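Local coordinates for protein retinol dehydratase (PDB 1FMJ) that probably dehydrates retinol on a sulfotransferase scaffold, with a helical lid thought to turn the family's sulfotransferase chemistry into dehydration, at residues 178-182 / 264-268; 214-218 / 330-334. Residue numbers count along the deposited sequence, not the author numbering.

Contact 1 (178-182 / 264-268); sequences VKMVY and DFLGK
Here the C-terminal end of helix 255-265 docks against strand 179-184 of the five-stranded parallel sheet of the α/β sulfotransferase fold, a member of the P-loop clan. In the sheet this strand lies between strands 66-70 and 243-247. Residues 179-182 are extended; 264-265 close the helix, and G267 is the first residue to leave helical phi/psi. K179 and L266 have the closest CA atoms, 8.0 Å apart, and no direct hydrogen bond crosses the contact, which buries 217 Å².

Take the second segment in order. D264 O accepts a hydrogen bond from G267 N at 2.8 Å. F265 is the main wedge: chi1 is t and CA-to-CB points toward the strand, which puts ring atom CZ 3.4 Å from M180 O and 4.1 Å from K179 CB, while CE2 lies 3.9 Å from V181 CG2. Its ring also touches L244 on strand 243-247. L266 (m, t) starts sideways, but L266 CD2 comes to 4.3 Å from K179 CD, and the L266 side chain also packs on I86 and E87 of helix 76-87. G267, with phi/psi 65/34, closes the helix in a Schellman motif. K268 folds back so that NZ donates to L266 O at 2.8 Å, and it also forms a salt bridge with E87.

K179 (m, t, t, m) runs out past the F265 ring, with NZ 5.7 Å from the ring centroid, at most a weak cation-pi attraction. NZ is hydrogen-bonded to N242 and gives a second bond to a water at 2.8 Å, and that water donates to F265 O, also at 2.8 Å.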
ATOM      1  N   VAL A 178     -13.181  -9.032 -11.584  1.00 22.33           N
ATOM      2  CA  VAL A 178     -13.136  -7.715 -10.964  1.00 22.27           C
ATOM      3  C   VAL A 178     -12.327  -6.662 -11.694  1.00 21.14           C
ATOM      4  O   VAL A 178     -11.492  -6.972 -12.547  1.00 21.88           O
ATOM      5  CB  VAL A 178     -12.596  -7.831  -9.511  1.00 21.04           C
ATOM      6  CG1 VAL A 178     -13.304  -8.965  -8.802  1.00 21.97           C
ATOM      7  CG2 VAL A 178     -11.084  -8.079  -9.511  1.00 21.02           C
ATOM      8  N   LYS A 179     -12.596  -5.405 -11.361  1.00 19.66           N
ATOM      9  CA  LYS A 179     -11.865  -4.298 -11.943  1.00 19.38           C
ATOM     10  C   LYS A 179     -10.793  -3.900 -10.934  1.00 19.22           C
ATOM     11  O   LYS A 179     -10.993  -4.006  -9.720  1.00 19.90           O
ATOM     12  CB  LYS A 179     -12.804  -3.126 -12.236  1.00 20.25           C
ATOM     13  CG  LYS A 179     -13.787  -3.438 -13.352  1.00 22.34           C
ATOM     14  CD  LYS A 179     -14.668  -2.259 -13.696  1.00 22.86           C
ATOM     15  CE  LYS A 179     -15.688  -2.658 -14.745  1.00 23.74           C
ATOM     16  NZ  LYS A 179     -15.027  -3.231 -15.959  1.00 25.44           N
ATOM     17  N   MET A 180      -9.650  -3.457 -11.438  1.00 18.65           N
ATOM     18  CA  MET A 180      -8.539  -3.064 -10.582  1.00 17.47           C
ATOM     19  C   MET A 180      -7.805  -1.852 -11.118  1.00 17.28           C
ATOM     20  O   MET A 180      -7.599  -1.723 -12.328  1.00 17.33           O
ATOM     21  CB  MET A 180      -7.547  -4.230 -10.440  1.00 17.95           C
ATOM     22  CG  MET A 180      -6.201  -3.860  -9.781  1.00 15.97           C
ATOM     23  SD  MET A 180      -5.078  -5.288  -9.540  1.00 19.60           S
ATOM     24  CE  MET A 180      -5.958  -6.159  -8.247  1.00 17.96           C
ATOM     25  N   VAL A 181      -7.433  -0.949 -10.212  1.00 16.84           N
ATOM     26  CA  VAL A 181      -6.661   0.232 -10.576  1.00 14.93           C
ATOM     27  C   VAL A 181      -5.354   0.053  -9.825  1.00 15.57           C
ATOM     28  O   VAL A 181      -5.340   0.001  -8.598  1.00 16.22           O
ATOM     29  CB  VAL A 181      -7.329   1.545 -10.118  1.00 13.86           C
ATOM     30  CG1 VAL A 181      -6.503   2.735 -10.602  1.00 12.93           C
ATOM     31  CG2 VAL A 181      -8.738   1.636 -10.681  1.00 14.12           C
ATOM     32  N   TYR A 182      -4.257  -0.062 -10.558  1.00 14.50           N
ATOM     33  CA  TYR A 182      -2.969  -0.257  -9.930  1.00 14.57           C
ATOM     34  C   TYR A 182      -2.112   0.981 -10.091  1.00 14.50           C
ATOM     35  O   TYR A 182      -1.941   1.504 -11.198  1.00 13.08           O
ATOM     36  CB  TYR A 182      -2.264  -1.463 -10.542  1.00 14.67           C
ATOM     37  CG  TYR A 182      -0.909  -1.755  -9.950  1.00 14.71           C
ATOM     38  CD1 TYR A 182      -0.744  -2.752  -8.997  1.00 15.48           C
ATOM     39  CD2 TYR A 182       0.220  -1.049 -10.370  1.00 15.83           C
ATOM     40  CE1 TYR A 182       0.520  -3.054  -8.472  1.00 15.61           C
ATOM     41  CE2 TYR A 182       1.480  -1.334  -9.856  1.00 15.85           C
ATOM     42  CZ  TYR A 182       1.625  -2.340  -8.912  1.00 16.33           C
ATOM     43  OH  TYR A 182       2.884  -2.650  -8.445  1.00 16.73           O
ATOM     44  N   ASP A 264     -13.880   6.660 -17.189  1.00 30.51           N
ATOM     45  CA  ASP A 264     -14.139   5.818 -18.353  1.00 30.46           C
ATOM     46  C   ASP A 264     -13.946   4.353 -17.996  1.00 30.01           C
ATOM     47  O   ASP A 264     -14.786   3.510 -18.309  1.00 30.06           O
ATOM     48  CB  ASP A 264     -13.202   6.175 -19.510  1.00 33.01           C
ATOM     49  CG  ASP A 264     -13.342   7.608 -19.953  1.00 33.97           C
ATOM     50  OD1 ASP A 264     -14.486   8.106 -19.999  1.00 36.52           O
ATOM     51  OD2 ASP A 264     -12.308   8.234 -20.266  1.00 35.89           O
ATOM     52  N   PHE A 265     -12.827   4.058 -17.342  1.00 29.29           N
ATOM     53  CA  PHE A 265     -12.507   2.697 -16.926  1.00 28.58           C
ATOM     54  C   PHE A 265     -13.640   2.114 -16.073  1.00 29.56           C
ATOM     55  O   PHE A 265     -13.960   0.933 -16.188  1.00 28.88           O
ATOM     56  CB  PHE A 265     -11.188   2.697 -16.135  1.00 27.73           C
ATOM     57  CG  PHE A 265     -10.797   1.349 -15.593  1.00 25.83           C
ATOM     58  CD1 PHE A 265     -10.438   0.310 -16.448  1.00 26.31           C
ATOM     59  CD2 PHE A 265     -10.785   1.120 -14.223  1.00 25.55           C
ATOM     60  CE1 PHE A 265     -10.073  -0.935 -15.945  1.00 25.78           C
ATOM     61  CE2 PHE A 265     -10.422  -0.121 -13.710  1.00 25.11           C
ATOM     62  CZ  PHE A 265     -10.064  -1.152 -14.574  1.00 25.59           C
ATOM     63  N   LEU A 266     -14.253   2.946 -15.235  1.00 30.31           N
ATOM     64  CA  LEU A 266     -15.338   2.491 -14.373  1.00 31.83           C
ATOM     65  C   LEU A 266     -16.709   2.575 -15.031  1.00 32.77           C
ATOM     66  O   LEU A 266     -17.730   2.294 -14.395  1.00 33.22           O
ATOM     67  CB  LEU A 266     -15.350   3.291 -13.066  1.00 31.18           C
ATOM     68  CG  LEU A 266     -14.147   3.043 -12.152  1.00 32.05           C
ATOM     69  CD1 LEU A 266     -14.249   3.905 -10.913  1.00 30.48           C
ATOM     70  CD2 LEU A 266     -14.091   1.570 -11.777  1.00 31.81           C
ATOM     71  N   GLY A 267     -16.726   2.958 -16.305  1.00 33.51           N
ATOM     72  CA  GLY A 267     -17.979   3.073 -17.025  1.00 34.11           C
ATOM     73  C   GLY A 267     -18.865   4.170 -16.462  1.00 34.55           C
ATOM     74  O   GLY A 267     -20.092   4.053 -16.471  1.00 34.66           O
ATOM     75  N   LYS A 268     -18.246   5.240 -15.974  1.00 34.07           N
ATOM     76  CA  LYS A 268     -18.987   6.358 -15.398  1.00 34.47           C
ATOM     77  C   LYS A 268     -18.658   7.665 -16.122  1.00 34.73           C
ATOM     78  O   LYS A 268     -17.493   7.959 -16.383  1.00 35.22           O
ATOM     79  CB  LYS A 268     -18.639   6.502 -13.913  1.00 34.25           C
ATOM     80  CG  LYS A 268     -18.855   5.238 -13.081  1.00 34.44           C
ATOM     81  CD  LYS A 268     -20.335   4.907 -12.925  1.00 35.36           C
ATOM     82  CE  LYS A 268     -20.538   3.696 -12.028  1.00 34.76           C
ATOM     83  NZ  LYS A 268     -19.800   2.498 -12.533  1.00 36.49           N
TER
HETATM   84  O   HOH W   1     -13.040  -1.626 -17.000  1.00 23.94           O

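Contact 2 (214-218 / 330-334); sequences WEMFH and QAEKW
Two helical segments run side by side and almost exactly parallel, 3° between their N-to-C directions and 11.9 Å between axes. Large rings fill that wide gap, burying 364 Å². H218 and W334 have the nearest CA atoms, at 7.6 Å.

The main bump from 330-334 is W334 (chi1 t, chi2 57°), directed toward the other helix. Its indole enters a hollow walled by W214, F217 and H218: H218 CB sits over one face of W334, 3.8 Å from the six-membered ring centroid, a CH-pi contact; W214 CH2 meets W334 CE3 at 3.7 Å; and F217 CE2 meets W334 CH2 at 3.9 Å. The H218 imidazole turns its edge to the W334 five-membered ring, centroids 5.7 Å apart. H218 chi1 is p (81°), which folds the ring back so that ND1 donates to W214 O at 2.6 Å.

W214 (chi1 t) is the reciprocal bump. Its six-membered ring lies against the small A331, with CZ2 3.5 Å from CB, while NE1 gives a very short hydrogen bond, 2.5 Å, to OE1 of the extended Q330 (t, t). Beyond the pair, F323 meets W214 edge-to-face and F228 meets W334 likewise, while W214 touches A191 and W334 touches P187, both of helix 187-200.

The result is an aromatic cluster of W214, H218 and W334 joining two parallel helices, 210-218 and 325-338, of the sulfotransferase fold.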
ATOM      1  N   TRP A 214      17.086   2.305   2.544  1.00 23.46           N
ATOM      2  CA  TRP A 214      17.275   2.163   1.101  1.00 23.04           C
ATOM      3  C   TRP A 214      17.991   0.873   0.720  1.00 23.55           C
ATOM      4  O   TRP A 214      17.654   0.246  -0.284  1.00 23.99           O
ATOM      5  CB  TRP A 214      18.049   3.355   0.544  1.00 22.32           C
ATOM      6  CG  TRP A 214      18.608   3.114  -0.837  1.00 21.98           C
ATOM      7  CD1 TRP A 214      19.919   2.916  -1.167  1.00 22.81           C
ATOM      8  CD2 TRP A 214      17.873   3.046  -2.063  1.00 21.20           C
ATOM      9  NE1 TRP A 214      20.046   2.734  -2.523  1.00 22.29           N
ATOM     10  CE2 TRP A 214      18.805   2.810  -3.097  1.00 21.31           C
ATOM     11  CE3 TRP A 214      16.512   3.162  -2.389  1.00 20.06           C
ATOM     12  CZ2 TRP A 214      18.424   2.689  -4.439  1.00 21.06           C
ATOM     13  CZ3 TRP A 214      16.132   3.041  -3.719  1.00 21.64           C
ATOM     14  CH2 TRP A 214      17.086   2.806  -4.729  1.00 21.69           C
ATOM     15  N   GLU A 215      18.991   0.488   1.505  1.00 24.37           N
ATOM     16  CA  GLU A 215      19.724  -0.746   1.238  1.00 25.45           C
ATOM     17  C   GLU A 215      18.743  -1.913   1.253  1.00 24.71           C
ATOM     18  O   GLU A 215      18.743  -2.767   0.369  1.00 24.30           O
ATOM     19  CB  GLU A 215      20.785  -0.994   2.310  1.00 26.28           C
ATOM     20  CG  GLU A 215      21.947  -0.008   2.323  1.00 29.55           C
ATOM     21  CD  GLU A 215      22.734  -0.009   1.022  1.00 31.72           C
ATOM     22  OE1 GLU A 215      22.792  -1.075   0.364  1.00 30.96           O
ATOM     23  OE2 GLU A 215      23.302   1.055   0.670  1.00 32.08           O
ATOM     24  N   MET A 216      17.909  -1.931   2.285  1.00 24.44           N
ATOM     25  CA  MET A 216      16.916  -2.973   2.486  1.00 22.21           C
ATOM     26  C   MET A 216      15.881  -2.959   1.376  1.00 21.27           C
ATOM     27  O   MET A 216      15.617  -3.986   0.742  1.00 19.84           O
ATOM     28  CB  MET A 216      16.251  -2.766   3.853  1.00 24.19           C
ATOM     29  CG  MET A 216      15.052  -3.654   4.161  1.00 27.00           C
ATOM     30  SD  MET A 216      14.568  -3.538   5.924  1.00 33.34           S
ATOM     31  CE  MET A 216      14.566  -1.733   6.186  1.00 32.06           C
ATOM     32  N   PHE A 217      15.313  -1.784   1.125  1.00 19.26           N
ATOM     33  CA  PHE A 217      14.289  -1.632   0.102  1.00 19.30           C
ATOM     34  C   PHE A 217      14.696  -2.005  -1.322  1.00 18.79           C
ATOM     35  O   PHE A 217      13.930  -2.671  -2.015  1.00 18.49           O
ATOM     36  CB  PHE A 217      13.761  -0.203   0.094  1.00 19.42           C
ATOM     37  CG  PHE A 217      12.736   0.049  -0.966  1.00 19.18           C
ATOM     38  CD1 PHE A 217      11.407  -0.318  -0.771  1.00 19.98           C
ATOM     39  CD2 PHE A 217      13.089   0.659  -2.159  1.00 20.31           C
ATOM     40  CE1 PHE A 217      10.448  -0.075  -1.750  1.00 19.10           C
ATOM     41  CE2 PHE A 217      12.130   0.906  -3.147  1.00 20.26           C
ATOM     42  CZ  PHE A 217      10.812   0.537  -2.938  1.00 18.17           C
ATOM     43  N   HIS A 218      15.873  -1.576  -1.781  1.00 19.85           N
ATOM     44  CA  HIS A 218      16.259  -1.913  -3.155  1.00 21.46           C
ATOM     45  C   HIS A 218      16.814  -3.323  -3.299  1.00 21.91           C
ATOM     46  O   HIS A 218      16.965  -3.816  -4.410  1.00 23.23           O
ATOM     47  CB  HIS A 218      17.246  -0.889  -3.749  1.00 20.91           C
ATOM     48  CG  HIS A 218      18.677  -1.077  -3.343  1.00 22.09           C
ATOM     49  ND1 HIS A 218      19.117  -0.913  -2.046  1.00 22.69           N
ATOM     50  CD2 HIS A 218      19.787  -1.308  -4.087  1.00 22.89           C
ATOM     51  CE1 HIS A 218      20.433  -1.027  -2.008  1.00 21.93           C
ATOM     52  NE2 HIS A 218      20.865  -1.266  -3.233  1.00 23.23           N
ATOM     53  N   GLN A 330      23.763   4.314  -7.319  1.00 28.77           N
ATOM     54  CA  GLN A 330      23.306   2.970  -6.995  1.00 28.62           C
ATOM     55  C   GLN A 330      21.869   2.763  -7.468  1.00 27.63           C
ATOM     56  O   GLN A 330      21.524   1.710  -8.005  1.00 27.98           O
ATOM     57  CB  GLN A 330      23.388   2.742  -5.486  1.00 29.79           C
ATOM     58  CG  GLN A 330      22.859   1.386  -5.035  1.00 32.32           C
ATOM     59  CD  GLN A 330      22.924   1.210  -3.533  1.00 32.95           C
ATOM     60  OE1 GLN A 330      22.409   2.036  -2.781  1.00 33.22           O
ATOM     61  NE2 GLN A 330      23.554   0.127  -3.087  1.00 33.54           N
ATOM     62  N   ALA A 331      21.035   3.779  -7.276  1.00 26.67           N
ATOM     63  CA  ALA A 331      19.634   3.702  -7.665  1.00 25.89           C
ATOM     64  C   ALA A 331      19.458   3.611  -9.170  1.00 26.39           C
ATOM     65  O   ALA A 331      18.601   2.868  -9.649  1.00 26.17           O
ATOM     66  CB  ALA A 331      18.873   4.910  -7.133  1.00 25.18           C
ATOM     67  N   GLU A 332      20.261   4.379  -9.907  1.00 26.56           N
ATOM     68  CA  GLU A 332      20.183   4.397 -11.366  1.00 26.90           C
ATOM     69  C   GLU A 332      20.534   3.027 -11.940  1.00 26.39           C
ATOM     70  O   GLU A 332      19.873   2.535 -12.844  1.00 27.01           O
ATOM     71  CB  GLU A 332      21.122   5.470 -11.935  1.00 26.18           C
ATOM     72  N   LYS A 333      21.578   2.412 -11.406  1.00 26.82           N
ATOM     73  CA  LYS A 333      21.992   1.095 -11.866  1.00 26.80           C
ATOM     74  C   LYS A 333      20.847   0.111 -11.625  1.00 25.38           C
ATOM     75  O   LYS A 333      20.470  -0.660 -12.515  1.00 25.70           O
ATOM     76  CB  LYS A 333      23.240   0.659 -11.096  1.00 28.40           C
ATOM     77  CG  LYS A 333      23.848  -0.672 -11.511  1.00 30.34           C
ATOM     78  CD  LYS A 333      25.099  -0.930 -10.673  1.00 32.69           C
ATOM     79  CE  LYS A 333      25.777  -2.245 -11.010  1.00 33.68           C
ATOM     80  NZ  LYS A 333      27.076  -2.371 -10.266  1.00 35.79           N
ATOM     81  N   TRP A 334      20.290   0.156 -10.419  1.00 23.69           N
ATOM     82  CA  TRP A 334      19.199  -0.726 -10.041  1.00 22.86           C
ATOM     83  C   TRP A 334      18.013  -0.543 -10.966  1.00 22.18           C
ATOM     84  O   TRP A 334      17.417  -1.517 -11.434  1.00 21.39           O
ATOM     85  CB  TRP A 334      18.784  -0.460  -8.592  1.00 21.27           C
ATOM     86  CG  TRP A 334      17.633  -1.293  -8.112  1.00 19.93           C
ATOM     87  CD1 TRP A 334      17.559  -2.659  -8.084  1.00 19.20           C
ATOM     88  CD2 TRP A 334      16.408  -0.813  -7.537  1.00 18.42           C
ATOM     89  NE1 TRP A 334      16.366  -3.058  -7.525  1.00 18.98           N
ATOM     90  CE2 TRP A 334      15.642  -1.947  -7.179  1.00 18.53           C
ATOM     91  CE3 TRP A 334      15.885   0.465  -7.285  1.00 17.65           C
ATOM     92  CZ2 TRP A 334      14.377  -1.843  -6.580  1.00 17.94           C
ATOM     93  CZ3 TRP A 334      14.628   0.571  -6.691  1.00 18.29           C
ATOM     94  CH2 TRP A 334      13.889  -0.579  -6.345  1.00 17.35           C
TER

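Overall arrangement
The two contacts are separate pieces of one sulfotransferase domain: their centres lie 32 Å apart, and their nearest atoms stay about 10 Å from each other. Contact 1 joins a helix to the central sheet, whereas contact 2 joins helix to helix. Along the chain their segments alternate, so the stretches joining the halves of each are interleaved. Neither touches a bound ligand, and both lie well away from the nucleotide: the V181 side chain is about 11 Å and the F217 side chain about 12 Å from adenosine-3'-5'-diphosphate. Retinol is about 13 Å from the F217 side chain, and a mercury ion of this derivative about 11 Å from the V181 side chain.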